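Local atomic coordinates of zinc phosphodiesterase ELAC protein 1 (Homo sapiens, PDB entry 3ZWF), a protein that cleaves RNA as a homodimeric zinc phosphodiesterase with some tRNA 3'-processing endonuclease activity, and removes 2',3'-cyclic phosphates from cleaved tRNAs during tRNA repair. Residues A[103-107]-A[108-112]; A[276-279]-A[280-283]. One frame throughout, in Å; residues are numbered along the deposited sequence.

Interaction 1 (A[103-107]-A[108-112])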
ATOM      1  N   ARG A 103      -6.721 -10.702   8.238  1.00 26.52           N
ATOM      2  CA  ARG A 103      -7.997 -10.340   7.562  1.00 27.61           C
ATOM      3  C   ARG A 103      -7.698  -9.901   6.141  1.00 26.97           C
ATOM      4  O   ARG A 103      -8.446 -10.210   5.198  1.00 27.61           O
ATOM      5  CB  ARG A 103      -8.700  -9.194   8.284  1.00 30.44           C
ATOM      6  CG  ARG A 103      -9.315  -9.602   9.645  1.00 34.70           C
ATOM      7  CD  ARG A 103     -10.369  -8.577  10.076  1.00 45.62           C
ATOM      8  NE  ARG A 103     -10.277  -8.310  11.507  1.00 80.31           N
ATOM      9  CZ  ARG A 103     -10.613  -9.163  12.472  1.00 61.50           C
ATOM     10  NH1 ARG A 103     -11.105 -10.368  12.189  1.00 91.27           N
ATOM     11  NH2 ARG A 103     -10.456  -8.801  13.738  1.00 65.28           N
ATOM     12  N   THR A 104      -6.594  -9.171   5.972  1.00 26.46           N
ATOM     13  CA  THR A 104      -6.226  -8.640   4.641  1.00 26.63           C
ATOM     14  C   THR A 104      -5.828  -9.782   3.686  1.00 27.23           C
ATOM     15  O   THR A 104      -6.215  -9.807   2.521  1.00 27.86           O
ATOM     16  CB  THR A 104      -5.157  -7.530   4.737  1.00 26.01           C
ATOM     17  OG1 THR A 104      -5.674  -6.526   5.630  1.00 25.67           O
ATOM     18  CG2 THR A 104      -4.842  -6.899   3.331  1.00 26.31           C
ATOM     19  N   MET A 105      -5.104 -10.764   4.209  1.00 27.20           N
ATOM     20  CA  MET A 105      -4.754 -11.955   3.420  1.00 27.93           C
ATOM     21  C   MET A 105      -6.012 -12.747   3.040  1.00 28.68           C
ATOM     22  O   MET A 105      -6.136 -13.223   1.906  1.00 29.47           O
ATOM     23  CB  MET A 105      -3.760 -12.854   4.134  1.00 28.42           C
ATOM     24  CG  MET A 105      -2.409 -12.213   4.376  1.00 28.35           C
ATOM     25  SD  MET A 105      -1.505 -11.761   2.900  1.00 31.00           S
ATOM     26  CE  MET A 105      -1.738  -9.989   2.846  1.00 29.92           C
ATOM     27  N   GLU A 106      -6.924 -12.899   3.999  1.00 28.52           N
ATOM     28  CA  GLU A 106      -8.175 -13.627   3.747  1.00 30.46           C
ATOM     29  C   GLU A 106      -9.002 -12.892   2.692  1.00 29.81           C
ATOM     30  O   GLU A 106      -9.530 -13.519   1.760  1.00 32.16           O
ATOM     31  CB  GLU A 106      -8.980 -13.796   5.036  1.00 32.59           C
ATOM     32  CG  GLU A 106     -10.217 -14.631   4.828  1.00 39.25           C
ATOM     33  CD  GLU A 106     -11.005 -14.903   6.097  1.00 49.65           C
ATOM     34  OE1 GLU A 106     -11.182 -13.978   6.922  1.00 63.03           O
ATOM     35  OE2 GLU A 106     -11.492 -16.039   6.245  1.00 88.25           O
ATOM     36  N   LEU A 107      -9.133 -11.571   2.863  1.00 29.22           N
ATOM     37  CA  LEU A 107      -9.980 -10.746   1.955  1.00 29.75           C
ATOM     38  C   LEU A 107      -9.474 -10.836   0.526  1.00 30.35           C
ATOM     39  O   LEU A 107     -10.279 -10.831  -0.451  1.00 31.30           O
ATOM     40  CB  LEU A 107     -10.017  -9.292   2.427  1.00 29.13           C
ATOM     41  CG  LEU A 107     -10.868  -8.284   1.649  1.00 29.70           C
ATOM     42  CD1 LEU A 107     -12.371  -8.562   1.876  1.00 30.46           C
ATOM     43  CD2 LEU A 107     -10.480  -6.829   1.975  1.00 29.06           C
ATOM     44  N   SER A 108      -8.148 -10.878   0.376  1.00 29.96           N
ATOM     45  CA  SER A 108      -7.516 -10.860  -0.963  1.00 30.60           C
ATOM     46  C   SER A 108      -7.289 -12.277  -1.521  1.00 32.08           C
ATOM     47  O   SER A 108      -6.635 -12.437  -2.559  1.00 33.99           O
ATOM     48  CB  SER A 108      -6.231 -10.077  -0.927  1.00 29.93           C
ATOM     49  OG  SER A 108      -5.285 -10.646  -0.048  1.00 29.72           O
ATOM     50  N   HIS A 109      -7.784 -13.276  -0.795  1.00 32.62           N
ATOM     51  CA  HIS A 109      -7.615 -14.703  -1.133  1.00 35.44           C
ATOM     52  C   HIS A 109      -6.159 -15.060  -1.418  1.00 36.39           C
ATOM     53  O   HIS A 109      -5.826 -15.731  -2.378  1.00 36.89           O
ATOM     54  CB  HIS A 109      -8.496 -15.043  -2.349  1.00 39.05           C
ATOM     55  CG  HIS A 109      -9.938 -14.792  -2.100  1.00 44.19           C
ATOM     56  ND1 HIS A 109     -10.829 -15.808  -1.847  1.00 47.80           N
ATOM     57  CD2 HIS A 109     -10.643 -13.639  -2.015  1.00 50.55           C
ATOM     58  CE1 HIS A 109     -12.029 -15.297  -1.642  1.00 51.80           C
ATOM     59  NE2 HIS A 109     -11.947 -13.985  -1.748  1.00 48.99           N
ATOM     60  N   THR A 110      -5.290 -14.593  -0.538  1.00 37.35           N
ATOM     61  CA  THR A 110      -3.873 -14.903  -0.615  1.00 36.20           C
ATOM     62  C   THR A 110      -3.565 -16.072   0.310  1.00 36.40           C
ATOM     63  O   THR A 110      -3.830 -16.005   1.518  1.00 35.63           O
ATOM     64  CB  THR A 110      -3.060 -13.710  -0.152  1.00 36.79           C
ATOM     65  OG1 THR A 110      -3.376 -12.608  -0.992  1.00 34.68           O
ATOM     66  CG2 THR A 110      -1.557 -13.997  -0.223  1.00 35.55           C
ATOM     67  N   GLU A 111      -2.985 -17.122  -0.260  1.00 38.65           N
ATOM     68  CA  GLU A 111      -2.377 -18.218   0.501  1.00 40.84           C
ATOM     69  C   GLU A 111      -0.868 -18.052   0.397  1.00 41.74           C
ATOM     70  O   GLU A 111      -0.264 -18.372  -0.627  1.00 44.16           O
ATOM     71  CB  GLU A 111      -2.814 -19.591  -0.049  1.00 48.70           C
ATOM     72  N   LEU A 112      -0.259 -17.502   1.440  1.00 37.46           N
ATOM     73  CA  LEU A 112       1.195 -17.287   1.429  1.00 36.32           C
ATOM     74  C   LEU A 112       1.907 -18.641   1.485  1.00 37.70           C
ATOM     75  O   LEU A 112       1.473 -19.538   2.192  1.00 37.78           O
ATOM     76  CB  LEU A 112       1.627 -16.416   2.598  1.00 34.99           C
ATOM     77  CG  LEU A 112       1.042 -14.997   2.671  1.00 33.82           C
ATOM     78  CD1 LEU A 112       1.321 -14.370   4.036  1.00 32.87           C
ATOM     79  CD2 LEU A 112       1.557 -14.106   1.579  1.00 31.73           C
TER
HETATM   80  O   HOH W   1     -12.940 -11.359  -0.974  1.00 36.88           O

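Interaction 2 (A[276-279]-A[280-283])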
ATOM      1  N   LEU A 276      10.083  18.071  11.130  1.00 25.92           N
ATOM      2  CA  LEU A 276      10.060  19.483  10.820  1.00 26.46           C
ATOM      3  C   LEU A 276      11.334  20.127  11.351  1.00 26.94           C
ATOM      4  O   LEU A 276      12.014  19.570  12.209  1.00 26.97           O
ATOM      5  CB  LEU A 276       8.871  20.172  11.481  1.00 26.87           C
ATOM      6  CG  LEU A 276       7.495  19.744  11.016  1.00 27.13           C
ATOM      7  CD1 LEU A 276       6.421  20.521  11.762  1.00 30.00           C
ATOM      8  CD2 LEU A 276       7.443  20.021   9.517  1.00 27.36           C
ATOM      9  N   ASP A 277      11.620  21.305  10.836  1.00 27.46           N
ATOM     10  CA  ASP A 277      12.785  22.059  11.280  1.00 29.45           C
ATOM     11  C   ASP A 277      12.509  22.682  12.648  1.00 28.77           C
ATOM     12  O   ASP A 277      11.360  22.752  13.113  1.00 28.67           O
ATOM     13  CB  ASP A 277      13.173  23.138  10.281  1.00 32.74           C
ATOM     14  CG  ASP A 277      12.047  24.092  10.014  1.00 38.78           C
ATOM     15  OD1 ASP A 277      11.112  23.710   9.286  1.00 49.54           O
ATOM     16  OD2 ASP A 277      12.060  25.193  10.589  1.00 39.40           O
ATOM     17  N   ASP A 278      13.559  23.117  13.306  1.00 29.92           N
ATOM     18  CA  ASP A 278      13.449  23.580  14.710  1.00 30.59           C
ATOM     19  C   ASP A 278      12.527  24.776  14.896  1.00 31.41           C
ATOM     20  O   ASP A 278      11.913  24.920  15.936  1.00 33.14           O
ATOM     21  CB  ASP A 278      14.826  23.961  15.278  1.00 31.48           C
ATOM     22  CG  ASP A 278      15.735  22.771  15.469  1.00 31.45           C
ATOM     23  OD1 ASP A 278      15.265  21.676  15.742  1.00 32.60           O
ATOM     24  OD2 ASP A 278      16.963  22.943  15.361  1.00 32.63           O
ATOM     25  N   ALA A 279      12.457  25.647  13.897  1.00 32.35           N
ATOM     26  CA  ALA A 279      11.552  26.803  13.957  1.00 35.12           C
ATOM     27  C   ALA A 279      10.069  26.371  14.068  1.00 35.62           C
ATOM     28  O   ALA A 279       9.224  27.136  14.510  1.00 37.98           O
ATOM     29  CB  ALA A 279      11.758  27.684  12.746  1.00 41.56           C
ATOM     30  N   GLN A 280       9.771  25.147  13.658  1.00 32.80           N
ATOM     31  CA  GLN A 280       8.389  24.585  13.772  1.00 33.32           C
ATOM     32  C   GLN A 280       8.227  23.566  14.894  1.00 32.20           C
ATOM     33  O   GLN A 280       7.385  22.652  14.818  1.00 30.87           O
ATOM     34  CB  GLN A 280       7.966  23.955  12.455  1.00 35.06           C
ATOM     35  CG  GLN A 280       8.100  24.888  11.249  1.00 38.21           C
ATOM     36  CD  GLN A 280       7.402  24.352  10.016  1.00 38.83           C
ATOM     37  OE1 GLN A 280       8.032  23.928   9.050  1.00 46.29           O
ATOM     38  NE2 GLN A 280       6.104  24.357  10.057  1.00 34.68           N
ATOM     39  N   MET A 281       8.998  23.747  15.960  1.00 32.10           N
ATOM     40  CA  MET A 281       9.002  22.813  17.084  1.00 33.66           C
ATOM     41  C   MET A 281       7.610  22.678  17.699  1.00 34.97           C
ATOM     42  O   MET A 281       7.202  21.573  18.031  1.00 33.81           O
ATOM     43  CB  MET A 281       9.988  23.230  18.160  1.00 34.84           C
ATOM     44  CG  MET A 281      10.228  22.149  19.200  1.00 36.14           C
ATOM     45  SD  MET A 281      11.547  22.551  20.366  1.00 43.71           S
ATOM     46  CE  MET A 281      12.998  22.517  19.303  1.00 42.53           C
ATOM     47  N   ASP A 282       6.899  23.790  17.851  1.00 35.98           N
ATOM     48  CA  ASP A 282       5.541  23.752  18.427  1.00 39.38           C
ATOM     49  C   ASP A 282       4.606  22.890  17.581  1.00 35.92           C
ATOM     50  O   ASP A 282       3.928  22.010  18.106  1.00 39.33           O
ATOM     51  CB  ASP A 282       4.955  25.163  18.594  1.00 44.46           C
ATOM     52  CG  ASP A 282       5.615  25.951  19.706  1.00 49.69           C
ATOM     53  OD1 ASP A 282       6.297  25.347  20.562  1.00 61.10           O
ATOM     54  OD2 ASP A 282       5.454  27.189  19.721  1.00 59.89           O
ATOM     55  N   LYS A 283       4.610  23.110  16.275  1.00 34.75           N
ATOM     56  CA  LYS A 283       3.845  22.290  15.360  1.00 34.77           C
ATOM     57  C   LYS A 283       4.279  20.815  15.397  1.00 34.39           C
ATOM     58  O   LYS A 283       3.440  19.909  15.420  1.00 31.48           O
ATOM     59  CB  LYS A 283       3.924  22.815  13.934  1.00 36.23           C
ATOM     60  CG  LYS A 283       3.092  22.017  12.960  1.00 38.56           C
ATOM     61  CD  LYS A 283       3.073  22.686  11.578  1.00 45.67           C
ATOM     62  CE  LYS A 283       2.165  21.975  10.638  1.00 48.27           C
ATOM     63  NZ  LYS A 283       2.704  20.653  10.223  1.00 69.89           N
TER
HETATM   64  O   HOH W   2       7.776  26.468  17.337  1.00 40.12           O

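Interaction 1 (A[103-107]-A[108-112])
S108 turns OG into the position between its own backbone N and carbonyl carbon (chi1 62°), from where the hydroxyl reaches back one helical turn to T104 O at 2.9 Å from OG. S108 N binds the same T104 O at 3.1 Å, arriving from the opposite face of the carbonyl plane, so the carbonyl oxygen of the buried T104 is gripped twice by a single residue. OG in turn accepts from T110 OG1, 2.9 Å away, which ties the turn to the helix end. The backbone here forms a Schellman motif that ends helix 97-107: T110 N bonds to M105 O at 2.9 Å, nearly straight at 166°, and H109 N bonds to E106 O. H109 is the C-prime residue, with positive phi (50°); E106 O lies over one face of its ring, and a water bridges NE2 to L107 O. Bent at chi2 and chi3, M105 brings SD to 3.8 Å from T110 CG2 and 4.0 Å from L112 CD1. Helix 69-79 adds P70 against M105, C74 against T110 and S77 against L112, while F67 of the second subunit packs on T104 and S108, and I182 of that subunit on H109.

Interaction 2 (A[276-279]-A[280-283])
Q280 N donates to D277 O at 2.9 Å and M281 N to D278 O at 3.1 Å, two consecutive i to i+3 backbone bonds; the second is the more bent, with an N-H...O angle of 135°. D277 holds its CG between its backbone N and carbonyl carbon (chi1 57°), which folds the carboxylate back over the turn, where OD2 takes a weak, 3.4 Å bond from A279 N. A water continues the polar path, donating to A279 O and accepting from D282 N at 2.9 Å. This is a 3-10 turn leading into helix 281-286, with Q280 at the N-cap position, in the connection that follows strand 269-273 of the metallo-beta-lactamase fold. D278 OD1 is hydrogen-bonded to T291 OG1, just before helix 292-301, and to Q293 N in its first turn. On the apolar side, L276 CD1 lies 3.8 Å from both Q280 CB and K283 CG, its side chain crossing each of theirs at about a right angle. K283 runs extended until chi4, where a bend brings NZ to 4.0 Å from L276 CD1. M281 packs on T291 and on M294 of helix 292-301.

From the N terminus, the chain first meets interaction 1, where the turn at 108-112 closes on the end of helix 97-107 before strand 116-121 of the first sheet begins. Interaction 2 follows much later: after strand 269-273 of the second sheet, residues 276-279 lead into helix 281-286. Each closes a small local turn, and they lie in series, neither nested nor crossed. The centres of interactions 1 and 2 are 41 Å apart and their nearest atoms about 29 Å apart. Interaction 1 lies away from the zinc site and packs against helix 69-79 and the second subunit; interaction 2 is joined to helix 292-301, its L276 side chain about 8 Å from that of zinc ligand H311.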